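Local coordinates for Rubredoxin\:oxygen oxidoreductase (Desulfovibrio gigas, PDB 1E5D) that catalyses the four-electron reduction of dioxygen to two water molecules, using a diiron centre in a lactamase-fold domain and FMN in a flavodoxin-like domain, at the interface of chains A and B. Coordinates in Å, arbitrary orientation; residue numbers count along the deposited sequence, not the author numbering. Chains: chain A/B, Rubredoxin\:oxygen oxidoreductase.

The interface of chains A and B. Residues chain A 26, 294, 327-328; chain B 314, 318, 320-321.
Two flavodoxin-like domains, one from each chain, meet here in part of the two-fold symmetric A–B interface, with a loop from the N-terminal part of chain A at the edge. The N-terminal turn of B helix 320-332 packs against A:His294 and A:Tyr328, which touch, CD2 of the histidine over the centre of the tyrosine ring. A:His294 starts helix 294-302; A:Gln327 and A:Tyr328 lie on helix 320-331. B:Pro320 hides the largest area of the residues here, 51 Å²: its CG lies over one face of the A:His294 imidazole, offset toward the rim and 3.8 Å from the ring centroid, a CH-pi contact. The same CG reaches CD1 of the A:Tyr328 ring at 3.6 Å. B:Tyr321 offers a face of its ring to the imidazole, whose CE1 points toward the rim of that face; the planes stand at 72°, edge to face.

Both imidazole nitrogens of A:His294 have polar partners, which should limit ring rotation. NE2 donates to the backbone O of A:Tyr26 at 3.1 Å, bent (142° at H) and tilted from the carbonyl plane, tying the flavodoxin-like domain to the N-terminal part, which carries the diiron site. ND1 lies 3.2 Å from water 1, which B:Tyr321 OH also contacts at 3.1 Å, bridging the interface.

With CG anti to the backbone N (chi1 -180°), loop residue B:His314 reaches chain A: NE2 lies 3.6 Å from A:Tyr26 CB, while CE1 approaches A:Tyr328 CE1 at 3.8 Å. A:Tyr26 lines the dioxygen pocket and an FMN pocket, so this join may set one chain's flavin near the other's diiron site. Two residues before B:Pro320, the backbone O of B:Ile318 rests against A:Gln327 CG.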
# COMPACT_ATOMS: atom_id res chain seq x y z
N TYR A 26 -11.03 -1.32 -4.92
CA TYR A 26 -9.79 -1.59 -5.66
C TYR A 26 -9.27 -0.35 -6.37
O TYR A 26 -8.05 -0.23 -6.52
CB TYR A 26 -9.98 -2.77 -6.62
CG TYR A 26 -10.82 -2.51 -7.84
CD1 TYR A 26 -12.20 -2.68 -7.81
CD2 TYR A 26 -10.25 -2.11 -9.05
CE1 TYR A 26 -12.97 -2.45 -8.93
CE2 TYR A 26 -11.02 -1.87 -10.18
CZ TYR A 26 -12.38 -2.04 -10.11
OH TYR A 26 -13.18 -1.81 -11.21
N HIS A 294 -2.40 3.60 -6.50
CA HIS A 294 -1.98 2.57 -7.47
C HIS A 294 -2.86 2.64 -8.72
O HIS A 294 -2.41 2.39 -9.84
CB HIS A 294 -2.02 1.18 -6.87
CG HIS A 294 -3.23 0.75 -6.13
ND1 HIS A 294 -3.28 0.76 -4.75
CD2 HIS A 294 -4.43 0.26 -6.53
CE1 HIS A 294 -4.47 0.32 -4.34
NE2 HIS A 294 -5.18 0.01 -5.41
N GLN A 327 2.05 -5.22 -7.19
CA GLN A 327 1.05 -6.28 -7.09
C GLN A 327 -0.19 -5.90 -7.92
O GLN A 327 -0.67 -6.67 -8.73
CB GLN A 327 0.61 -6.56 -5.65
CG GLN A 327 -0.35 -7.74 -5.53
CD GLN A 327 0.28 -9.01 -6.10
OE1 GLN A 327 1.26 -9.50 -5.53
NE2 GLN A 327 -0.26 -9.51 -7.21
N TYR A 328 -0.67 -4.68 -7.69
CA TYR A 328 -1.85 -4.21 -8.41
C TYR A 328 -1.60 -4.31 -9.90
O TYR A 328 -2.42 -4.84 -10.65
CB TYR A 328 -2.15 -2.76 -8.05
CG TYR A 328 -3.41 -2.20 -8.64
CD1 TYR A 328 -4.65 -2.60 -8.15
CD2 TYR A 328 -3.40 -1.27 -9.67
CE1 TYR A 328 -5.82 -2.11 -8.67
CE2 TYR A 328 -4.58 -0.77 -10.20
CZ TYR A 328 -5.79 -1.19 -9.70
OH TYR A 328 -6.97 -0.71 -10.21
N HIS B 314 -8.16 -10.97 -5.96
CA HIS B 314 -8.27 -9.84 -6.88
C HIS B 314 -7.28 -10.02 -8.02
O HIS B 314 -6.08 -9.98 -7.73
CB HIS B 314 -7.99 -8.53 -6.15
CG HIS B 314 -8.08 -7.30 -7.00
ND1 HIS B 314 -6.99 -6.50 -7.24
CD2 HIS B 314 -9.12 -6.74 -7.66
CE1 HIS B 314 -7.36 -5.49 -8.02
NE2 HIS B 314 -8.65 -5.62 -8.28
N ILE B 318 -3.89 -11.16 -4.29
CA ILE B 318 -4.45 -10.47 -3.14
C ILE B 318 -4.48 -8.96 -3.38
O ILE B 318 -3.79 -8.45 -4.26
CB ILE B 318 -3.62 -10.77 -1.89
CG1 ILE B 318 -2.19 -10.20 -1.96
CG2 ILE B 318 -3.61 -12.27 -1.62
CD1 ILE B 318 -1.44 -10.30 -0.65
N PRO B 320 -3.84 -5.02 -3.13
CA PRO B 320 -2.58 -4.29 -3.05
C PRO B 320 -2.16 -3.95 -1.62
O PRO B 320 -0.98 -4.05 -1.28
CB PRO B 320 -2.91 -2.98 -3.77
CG PRO B 320 -4.00 -3.33 -4.72
CD PRO B 320 -4.81 -4.40 -4.04
N TYR B 321 -3.15 -3.53 -0.82
CA TYR B 321 -2.85 -3.03 0.52
C TYR B 321 -2.49 -4.18 1.45
O TYR B 321 -1.72 -3.98 2.39
CB TYR B 321 -4.02 -2.23 1.09
CG TYR B 321 -4.14 -0.85 0.47
CD1 TYR B 321 -3.01 -0.20 -0.01
CD2 TYR B 321 -5.38 -0.21 0.38
CE1 TYR B 321 -3.11 1.06 -0.58
CE2 TYR B 321 -5.48 1.05 -0.18
CZ TYR B 321 -4.35 1.67 -0.66
OH TYR B 321 -4.44 2.92 -1.22
O HOH W 1 -1.98 3.18 -3.10